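Local coordinates for Blr3880 protein (Bradyrhizobium japonicum, PDB 2OOD) that probably catalyses the zinc-dependent hydrolytic deamination of guanine to xanthine and ammonia, a step of purine degradation, at residues 62-67 / 455-460; 68-73 / 439-444; 410-415 / 420-425. All blocks are in the same frame, centred on the assembly; numbering follows the deposited sequence.

Contact 1. Residues 62-67 / 455-460; sequences EITHIK and ETWVMG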
loop_
_atom_site.group_PDB
_atom_site.type_symbol
_atom_site.label_atom_id
_atom_site.label_comp_id
_atom_site.label_asym_id
_atom_site.label_seq_id
_atom_site.Cartn_x
_atom_site.Cartn_y
_atom_site.Cartn_z
ATOM N N GLU A 62 11.664 -26.867 -28.867
ATOM C CA GLU A 62 11.587 -25.440 -29.168
ATOM C C GLU A 62 11.803 -24.603 -27.898
ATOM O O GLU A 62 10.862 -24.374 -27.134
ATOM C CB GLU A 62 10.211 -25.113 -29.759
ATOM C CG GLU A 62 10.031 -25.496 -31.207
ATOM C CD GLU A 62 10.858 -24.622 -32.139
ATOM O OE1 GLU A 62 10.726 -23.367 -32.057
ATOM O OE2 GLU A 62 11.636 -25.187 -32.956
ATOM N N ILE A 63 13.020 -24.133 -27.664
ATOM C CA ILE A 63 13.237 -23.349 -26.460
ATOM C C ILE A 63 12.883 -21.870 -26.633
ATOM O O ILE A 63 13.384 -21.193 -27.537
ATOM C CB ILE A 63 14.708 -23.460 -25.941
ATOM C CG1 ILE A 63 15.662 -22.691 -26.861
ATOM C CG2 ILE A 63 15.132 -24.933 -25.872
ATOM C CD1 ILE A 63 15.760 -23.264 -28.305
ATOM N N THR A 64 11.998 -21.388 -25.763
ATOM C CA THR A 64 11.584 -19.987 -25.758
ATOM C C THR A 64 12.419 -19.331 -24.662
ATOM O O THR A 64 12.329 -19.712 -23.500
ATOM C CB THR A 64 10.093 -19.846 -25.404
ATOM O OG1 THR A 64 9.305 -20.546 -26.376
ATOM C CG2 THR A 64 9.690 -18.378 -25.372
ATOM N N HIS A 65 13.236 -18.354 -25.026
ATOM C CA HIS A 65 14.088 -17.709 -24.037
ATOM C C HIS A 65 13.531 -16.400 -23.477
ATOM O O HIS A 65 13.585 -15.358 -24.145
ATOM C CB HIS A 65 15.479 -17.450 -24.637
ATOM C CG HIS A 65 16.549 -17.195 -23.614
ATOM N ND1 HIS A 65 17.777 -16.660 -23.942
ATOM C CD2 HIS A 65 16.578 -17.409 -22.276
ATOM C CE1 HIS A 65 18.517 -16.553 -22.852
ATOM N NE2 HIS A 65 17.814 -17.000 -21.826
ATOM N N ILE A 66 12.995 -16.464 -22.255
ATOM C CA ILE A 66 12.475 -15.277 -21.577
ATOM C C ILE A 66 13.731 -14.627 -21.002
ATOM O O ILE A 66 14.253 -15.080 -19.992
ATOM C CB ILE A 66 11.558 -15.621 -20.377
ATOM C CG1 ILE A 66 10.554 -16.715 -20.745
ATOM C CG2 ILE A 66 10.820 -14.364 -19.921
ATOM C CD1 ILE A 66 9.460 -16.258 -21.640
ATOM N N LYS A 67 14.229 -13.577 -21.634
ATOM C CA LYS A 67 15.441 -12.943 -21.133
ATOM C C LYS A 67 15.219 -11.853 -20.081
ATOM O O LYS A 67 14.134 -11.289 -19.979
ATOM C CB LYS A 67 16.240 -12.369 -22.305
ATOM C CG LYS A 67 16.773 -13.425 -23.263
ATOM C CD LYS A 67 17.548 -12.780 -24.408
ATOM C CE LYS A 67 18.133 -13.831 -25.348
ATOM N NZ LYS A 67 19.064 -13.230 -26.363
ATOM N N GLU A 455 5.044 -11.139 -18.051
ATOM C CA GLU A 455 4.368 -12.184 -18.802
ATOM C C GLU A 455 3.690 -13.151 -17.848
ATOM O O GLU A 455 4.252 -13.501 -16.815
ATOM C CB GLU A 455 5.369 -12.953 -19.670
ATOM C CG GLU A 455 6.064 -12.121 -20.739
ATOM C CD GLU A 455 7.018 -12.944 -21.593
ATOM O OE1 GLU A 455 6.846 -14.182 -21.647
ATOM O OE2 GLU A 455 7.928 -12.350 -22.221
ATOM N N THR A 456 2.477 -13.571 -18.191
ATOM C CA THR A 456 1.739 -14.525 -17.371
ATOM C C THR A 456 1.390 -15.709 -18.270
ATOM O O THR A 456 0.757 -15.535 -19.304
ATOM C CB THR A 456 0.432 -13.920 -16.812
ATOM O OG1 THR A 456 0.729 -12.746 -16.052
ATOM C CG2 THR A 456 -0.265 -14.918 -15.915
ATOM N N TRP A 457 1.810 -16.906 -17.879
ATOM C CA TRP A 457 1.551 -18.104 -18.665
ATOM C C TRP A 457 0.629 -19.067 -17.931
ATOM O O TRP A 457 0.704 -19.203 -16.717
ATOM C CB TRP A 457 2.869 -18.824 -18.975
ATOM C CG TRP A 457 3.842 -18.030 -19.816
ATOM C CD1 TRP A 457 4.366 -16.805 -19.525
ATOM C CD2 TRP A 457 4.415 -18.422 -21.074
ATOM N NE1 TRP A 457 5.231 -16.409 -20.520
ATOM C CE2 TRP A 457 5.277 -17.384 -21.480
ATOM C CE3 TRP A 457 4.283 -19.550 -21.893
ATOM C CZ2 TRP A 457 6.004 -17.443 -22.679
ATOM C CZ3 TRP A 457 5.013 -19.605 -23.088
ATOM C CH2 TRP A 457 5.857 -18.560 -23.462
ATOM N N VAL A 458 -0.232 -19.739 -18.680
ATOM C CA VAL A 458 -1.152 -20.709 -18.111
ATOM C C VAL A 458 -1.080 -21.965 -18.966
ATOM O O VAL A 458 -1.429 -21.934 -20.147
ATOM C CB VAL A 458 -2.592 -20.192 -18.132
ATOM C CG1 VAL A 458 -3.519 -21.217 -17.525
ATOM C CG2 VAL A 458 -2.678 -18.895 -17.382
HETATM N N MSE A 459 -0.620 -23.064 -18.376
HETATM C CA MSE A 459 -0.508 -24.328 -19.096
HETATM C C MSE A 459 0.452 -24.247 -20.290
HETATM O O MSE A 459 0.142 -24.732 -21.378
HETATM C CB MSE A 459 -1.887 -24.774 -19.585
HETATM C CG MSE A 459 -2.815 -25.214 -18.483
HETATM SE SE MSE A 459 -2.158 -26.829 -17.577
HETATM C CE MSE A 459 -3.362 -28.139 -18.386
ATOM N N GLY A 460 1.609 -23.629 -20.093
ATOM C CA GLY A 460 2.573 -23.528 -21.175
ATOM C C GLY A 460 2.159 -22.602 -22.306
ATOM O O GLY A 460 2.826 -22.530 -23.340
#
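Ile66 reaches from strand 62-67 toward strand 455-458 and sets its terminal methyl, CD1, where the carboxylate of Glu455 and the indole of Trp457 meet. CG1 lies beside the backbone N and anti to the carbonyl carbon (chi1 -46°), and from there CD1 comes within 3.8 Å of CZ2 of Trp457, approaching the ring obliquely. The Ile66 and Trp457 side chains run past each other in opposite directions. Glu455, its chain extended beyond CG, meets Ile66 head-on rather than sliding past it, with OE1 the atom nearest CD1. Farther along the indole, Thr64 adds a looser methyl contact, CG2 to CH2 of Trp457 at 4.3 Å.

The carboxylate and the indole are fixed to each other within their own strand. NE1 of Trp457 donates to OE1 of Glu455 at 3.0 Å with an N-H...O angle of 148°; OE1 lies in the ring plane and accepts through its anti lone pair. The other oxygen, OE2, pairs with Lys465, so both carboxylate oxygens of this buried acid have partners, and the indole also stacks with Phe406. No hydrogen bond crosses between the two strands, whose axes come no closer than 11.4 Å. The arrangement is typical of side-chain packing between two beta layers in the small beta domain that accompanies the TIM barrel of amidohydrolases.

Contact 2. Residues 68-73 / 439-444; sequences DRIIVP and SMLFAV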
loop_
_atom_site.group_PDB
_atom_site.type_symbol
_atom_site.label_atom_id
_atom_site.label_comp_id
_atom_site.label_asym_id
_atom_site.label_seq_id
_atom_site.Cartn_x
_atom_site.Cartn_y
_atom_site.Cartn_z
ATOM N N ASP A 68 16.259 -11.582 -19.296
ATOM C CA ASP A 68 16.239 -10.554 -18.256
ATOM C C ASP A 68 15.028 -10.508 -17.336
ATOM O O ASP A 68 14.538 -9.425 -17.006
ATOM C CB ASP A 68 16.419 -9.177 -18.884
ATOM C CG ASP A 68 17.692 -9.076 -19.693
ATOM O OD1 ASP A 68 18.756 -9.486 -19.174
ATOM O OD2 ASP A 68 17.630 -8.587 -20.846
ATOM N N ARG A 69 14.553 -11.668 -16.908
ATOM C CA ARG A 69 13.408 -11.714 -16.019
ATOM C C ARG A 69 13.662 -12.771 -14.956
ATOM O O ARG A 69 14.622 -13.542 -15.041
ATOM C CB ARG A 69 12.147 -12.091 -16.801
ATOM C CG ARG A 69 11.789 -11.148 -17.930
ATOM C CD ARG A 69 11.218 -9.847 -17.403
ATOM N NE ARG A 69 10.790 -8.945 -18.471
ATOM C CZ ARG A 69 11.532 -7.968 -18.986
ATOM N NH1 ARG A 69 12.763 -7.746 -18.539
ATOM N NH2 ARG A 69 11.030 -7.200 -19.945
ATOM N N ILE A 70 12.811 -12.790 -13.937
ATOM C CA ILE A 70 12.913 -13.802 -12.905
ATOM C C ILE A 70 11.597 -14.560 -13.039
ATOM O O ILE A 70 10.526 -14.016 -12.763
ATOM C CB ILE A 70 13.061 -13.180 -11.500
ATOM C CG1 ILE A 70 14.350 -12.364 -11.427
ATOM C CG2 ILE A 70 13.139 -14.274 -10.455
ATOM C CD1 ILE A 70 14.651 -11.822 -10.063
ATOM N N ILE A 71 11.675 -15.803 -13.509
ATOM C CA ILE A 71 10.482 -16.621 -13.708
ATOM C C ILE A 71 10.100 -17.365 -12.438
ATOM O O ILE A 71 10.880 -18.154 -11.907
ATOM C CB ILE A 71 10.691 -17.650 -14.850
ATOM C CG1 ILE A 71 11.273 -16.950 -16.079
ATOM C CG2 ILE A 71 9.369 -18.298 -15.221
ATOM C CD1 ILE A 71 11.654 -17.888 -17.184
ATOM N N VAL A 72 8.891 -17.106 -11.951
ATOM C CA VAL A 72 8.403 -17.747 -10.739
ATOM C C VAL A 72 7.059 -18.406 -11.017
ATOM O O VAL A 72 6.430 -18.130 -12.035
ATOM C CB VAL A 72 8.236 -16.714 -9.602
ATOM C CG1 VAL A 72 9.574 -16.056 -9.291
ATOM C CG2 VAL A 72 7.211 -15.665 -9.999
ATOM N N PRO A 73 6.614 -19.311 -10.131
ATOM C CA PRO A 73 5.326 -19.981 -10.330
ATOM C C PRO A 73 4.178 -18.977 -10.307
ATOM O O PRO A 73 4.293 -17.918 -9.698
ATOM C CB PRO A 73 5.265 -20.951 -9.156
ATOM C CG PRO A 73 6.690 -21.318 -8.969
ATOM C CD PRO A 73 7.381 -19.976 -9.064
ATOM N N SER A 439 16.819 -11.056 -2.916
ATOM C CA SER A 439 17.019 -9.649 -2.648
ATOM C C SER A 439 16.242 -8.745 -3.619
ATOM O O SER A 439 15.693 -7.726 -3.212
ATOM C CB SER A 439 18.514 -9.350 -2.705
ATOM O OG SER A 439 18.859 -8.305 -1.820
HETATM N N MSE A 440 16.190 -9.116 -4.897
HETATM C CA MSE A 440 15.467 -8.321 -5.896
HETATM C C MSE A 440 13.960 -8.556 -5.817
HETATM O O MSE A 440 13.170 -7.689 -6.188
HETATM C CB MSE A 440 15.938 -8.663 -7.309
HETATM C CG MSE A 440 17.424 -8.566 -7.500
HETATM SE SE MSE A 440 17.932 -8.747 -9.374
HETATM C CE MSE A 440 19.570 -7.696 -9.321
ATOM N N LEU A 441 13.574 -9.742 -5.357
ATOM C CA LEU A 441 12.169 -10.084 -5.213
ATOM C C LEU A 441 11.569 -9.261 -4.076
ATOM O O LEU A 441 10.391 -8.913 -4.106
ATOM C CB LEU A 441 11.999 -11.580 -4.938
ATOM C CG LEU A 441 12.213 -12.529 -6.119
ATOM C CD1 LEU A 441 12.126 -13.960 -5.641
ATOM C CD2 LEU A 441 11.175 -12.269 -7.195
ATOM N N PHE A 442 12.376 -8.943 -3.070
ATOM C CA PHE A 442 11.871 -8.133 -1.981
ATOM C C PHE A 442 11.645 -6.720 -2.510
ATOM O O PHE A 442 10.765 -6.006 -2.039
ATOM C CB PHE A 442 12.853 -8.077 -0.811
ATOM C CG PHE A 442 12.265 -7.459 0.431
ATOM C CD1 PHE A 442 11.309 -8.147 1.184
ATOM C CD2 PHE A 442 12.610 -6.169 0.820
ATOM C CE1 PHE A 442 10.708 -7.552 2.302
ATOM C CE2 PHE A 442 12.008 -5.573 1.938
ATOM C CZ PHE A 442 11.060 -6.268 2.670
ATOM N N ALA A 443 12.451 -6.312 -3.482
ATOM C CA ALA A 443 12.299 -4.989 -4.064
ATOM C C ALA A 443 11.058 -4.985 -4.957
ATOM O O ALA A 443 10.416 -3.953 -5.127
ATOM C CB ALA A 443 13.528 -4.626 -4.866
ATOM N N VAL A 444 10.725 -6.135 -5.539
ATOM C CA VAL A 444 9.539 -6.232 -6.378
ATOM C C VAL A 444 8.329 -5.989 -5.485
ATOM O O VAL A 444 7.448 -5.198 -5.818
ATOM C CB VAL A 444 9.413 -7.622 -7.019
ATOM C CG1 VAL A 444 8.004 -7.839 -7.512
ATOM C CG2 VAL A 444 10.382 -7.743 -8.171
#
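A strand-on-helix contact in the hydrophobic interior, this interface sets strand 70-73, which follows a corner of the chain at Asp68 and Arg69, against helix 434-447. Ile70 supplies most of the strand's share. Its CB points toward the helix, and its two branches diverge onto successive helix residues. CD1, at the end of the longer branch, meets CB of Met440 at 4.4 Å, while the shorter branch, CG2, lies 4.3 Å from CD2 of Leu441. With CG1 beside the backbone N (chi1 -62°) and the chain extended to CD1 (chi2 -175°), the two methyls are directed at different helix residues, CD1 at Met440 and CG2 at Leu441.

The helix residues behave differently. Met440, a selenomethionine, has its CB directed at the strand while the selenium arm turns off, so CB makes the contact; Leu441 leaves the helix at a slant and reaches Ile70 with its CD2 methyl. Val72 also faces the helix, more distantly. All the contacts across the interface are apolar.

Polar chemistry gathers at the corner, where Arg69 NH1 donates to its neighbour's carbonyl, Asp68 O, at 2.9 Å. The donor stands above the carbonyl plane, although the oxygen lies close to the guanidinium plane. NE of the same guanidinium forms a salt bridge with Asp454. Strand 70-81 runs between strand 11-15, its parallel partner, and strand 406-409, its antiparallel one; Phe13 and Leu409 from these neighbours both touch Leu441, while Ala443 of the helix packs against helix 418-422.

Contact 3. Residues 410-415 / 420-425; sequences DPNGGQ and WHQSLI
Gln422 sends its side-chain amide across to the backbone of Pro411, making the one hydrogen bond between 410-415 and 420-425. NE2 donates to Pro411 O at 2.8 Å, with an N-H...O angle of 148°. The bond is somewhat skewed: the nitrogen stands 26° from the carbonyl plane, and the oxygen is itself tilted from the plane of the glutamine amide. A bend at chi2 turns CD and the amide toward the Pro411 carbonyl, and CG also lies close to that oxygen. NE2 also bonds to Met440 O, so this buried nitrogen joins the loop to helix 434-447 as well.

Van der Waals contacts flank that bond. CB of Pro411 lies 3.6 Å from NE2 of Gln422, and Asn412 OD1 approaches the aliphatic CB of Gln422 at 4.0 Å. The two amide planes are nearly perpendicular, 81° apart, and no hydrogen bond links them.

On the loop side, Asp410 to Gly413 form a type I beta turn, closed by Gly413 N to Asp410 O at 2.9 Å. An Asx turn overlies it: Asp410 OD1 accepts from Asn412 N at 3.0 Å, the donor coming from above the carboxylate plane. This turn, held by two hydrogen bonds, redirects the chain after strand 406-409 and brings the Pro411 carbonyl to Gln422.

Hydrogen bonds also secure the helix side. Ser423 OG reaches back to Trp420 O at 2.9 Å, and a second type I turn runs from Gln422 to Ile425. Trp420 O and Ser423 OG additionally bind Arg86 of the second subunit, whose guanidinium makes a cation-pi contact with Trp420, placing this side of the segment at the dimer interface.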
loop_
_atom_site.group_PDB
_atom_site.type_symbol
_atom_site.label_atom_id
_atom_site.label_comp_id
_atom_site.label_asym_id
_atom_site.label_seq_id
_atom_site.Cartn_x
_atom_site.Cartn_y
_atom_site.Cartn_z
ATOM N N ASP A 410 9.794 -8.633 -14.019
ATOM C CA ASP A 410 10.816 -7.694 -14.447
ATOM C C ASP A 410 11.191 -6.936 -13.185
ATOM O O ASP A 410 10.501 -6.002 -12.784
ATOM C CB ASP A 410 10.265 -6.728 -15.494
ATOM C CG ASP A 410 11.288 -5.691 -15.920
ATOM O OD1 ASP A 410 12.416 -5.704 -15.379
ATOM O OD2 ASP A 410 10.966 -4.860 -16.790
ATOM N N PRO A 411 12.295 -7.335 -12.537
ATOM C CA PRO A 411 12.726 -6.668 -11.304
ATOM C C PRO A 411 12.877 -5.153 -11.379
ATOM O O PRO A 411 12.936 -4.489 -10.351
ATOM C CB PRO A 411 14.033 -7.386 -10.954
ATOM C CG PRO A 411 14.524 -7.888 -12.274
ATOM C CD PRO A 411 13.270 -8.356 -12.952
ATOM N N ASN A 412 12.921 -4.602 -12.588
ATOM C CA ASN A 412 13.074 -3.160 -12.743
ATOM C C ASN A 412 11.759 -2.408 -12.880
ATOM O O ASN A 412 11.747 -1.179 -12.932
ATOM C CB ASN A 412 13.970 -2.840 -13.944
ATOM C CG ASN A 412 15.443 -3.052 -13.643
ATOM O OD1 ASN A 412 15.967 -2.512 -12.668
ATOM N ND2 ASN A 412 16.120 -3.832 -14.482
ATOM N N GLY A 413 10.656 -3.143 -12.925
ATOM C CA GLY A 413 9.356 -2.513 -13.065
ATOM C C GLY A 413 8.852 -1.839 -11.806
ATOM O O GLY A 413 9.196 -2.241 -10.695
ATOM N N GLY A 414 8.030 -0.810 -11.981
ATOM C CA GLY A 414 7.492 -0.100 -10.839
ATOM C C GLY A 414 7.817 1.373 -10.902
ATOM O O GLY A 414 8.167 1.885 -11.958
ATOM N N GLN A 415 7.701 2.059 -9.771
ATOM C CA GLN A 415 7.987 3.487 -9.708
ATOM C C GLN A 415 9.389 3.782 -10.243
ATOM O O GLN A 415 10.234 2.889 -10.333
ATOM C CB GLN A 415 7.853 3.986 -8.264
ATOM C CG GLN A 415 8.838 3.352 -7.295
ATOM C CD GLN A 415 8.582 3.737 -5.858
ATOM O OE1 GLN A 415 8.443 4.910 -5.537
ATOM N NE2 GLN A 415 8.525 2.746 -4.982
ATOM N N TRP A 420 17.415 2.046 -9.922
ATOM C CA TRP A 420 18.667 2.517 -9.321
ATOM C C TRP A 420 18.815 1.820 -7.995
ATOM O O TRP A 420 19.919 1.653 -7.477
ATOM C CB TRP A 420 18.684 4.032 -9.123
ATOM C CG TRP A 420 20.066 4.516 -8.827
ATOM C CD1 TRP A 420 21.213 4.108 -9.436
ATOM C CD2 TRP A 420 20.456 5.493 -7.855
ATOM N NE1 TRP A 420 22.294 4.763 -8.906
ATOM C CE2 TRP A 420 21.859 5.620 -7.934
ATOM C CE3 TRP A 420 19.760 6.275 -6.927
ATOM C CZ2 TRP A 420 22.577 6.499 -7.119
ATOM C CZ3 TRP A 420 20.481 7.152 -6.117
ATOM C CH2 TRP A 420 21.873 7.253 -6.221
ATOM N N HIS A 421 17.675 1.413 -7.450
ATOM C CA HIS A 421 17.623 0.698 -6.185
ATOM C C HIS A 421 18.065 -0.750 -6.391
ATOM O O HIS A 421 18.863 -1.301 -5.626
ATOM C CB HIS A 421 16.199 0.734 -5.625
ATOM C CG HIS A 421 15.988 -0.188 -4.465
ATOM N ND1 HIS A 421 15.135 -1.271 -4.517
ATOM C CD2 HIS A 421 16.554 -0.216 -3.235
ATOM C CE1 HIS A 421 15.188 -1.928 -3.372
ATOM N NE2 HIS A 421 16.041 -1.308 -2.578
ATOM N N GLN A 422 17.525 -1.362 -7.436
ATOM C CA GLN A 422 17.843 -2.740 -7.768
ATOM C C GLN A 422 19.298 -2.890 -8.220
ATOM O O GLN A 422 19.903 -3.946 -8.020
ATOM C CB GLN A 422 16.896 -3.236 -8.866
ATOM C CG GLN A 422 15.461 -3.433 -8.405
ATOM C CD GLN A 422 15.244 -4.766 -7.710
ATOM O OE1 GLN A 422 16.099 -5.235 -6.959
ATOM N NE2 GLN A 422 14.092 -5.376 -7.947
ATOM N N SER A 423 19.864 -1.840 -8.814
ATOM C CA SER A 423 21.245 -1.905 -9.299
ATOM C C SER A 423 22.269 -2.009 -8.174
ATOM O O SER A 423 23.452 -2.252 -8.423
ATOM C CB SER A 423 21.579 -0.687 -10.167
ATOM O OG SER A 423 21.801 0.470 -9.381
ATOM N N LEU A 424 21.820 -1.818 -6.936
ATOM C CA LEU A 424 22.714 -1.909 -5.782
ATOM C C LEU A 424 23.180 -3.340 -5.574
ATOM O O LEU A 424 24.133 -3.585 -4.840
ATOM C CB LEU A 424 22.014 -1.438 -4.505
ATOM C CG LEU A 424 22.154 0.030 -4.113
ATOM C CD1 LEU A 424 21.369 0.280 -2.835
ATOM C CD2 LEU A 424 23.625 0.382 -3.911
ATOM N N ILE A 425 22.514 -4.287 -6.221
ATOM C CA ILE A 425 22.870 -5.687 -6.061
ATOM C C ILE A 425 24.049 -6.152 -6.917
ATOM O O ILE A 425 23.879 -6.681 -8.015
ATOM C CB ILE A 425 21.642 -6.569 -6.317
ATOM C CG1 ILE A 425 20.581 -6.236 -5.270
ATOM C CG2 ILE A 425 22.011 -8.052 -6.239
ATOM C CD1 ILE A 425 19.481 -7.225 -5.212
#

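All three contacts bury most of their touching residues, but contact 3 has an exposed participant, Asn412, and borders the dimer interface. Contacts 1 and 2 are consecutive along both chain elements: strand 62-67 leads into strand 70-81, and helix 434-447 into strand 453-458. They touch where Ile66 CG1 packs on Ile71 CD1 at 3.9 Å. Contact 2 is purely apolar between its segments, contact 1 combines methyl packing with a buried carboxylate, and contact 3 depends on an amide-to-carbonyl bond. Contacts 2 and 3 meet on helix 434-447, where Ile425 packs against Ser439 and Met440. Contact 3 is nested within contact 2, itself nested within contact 1.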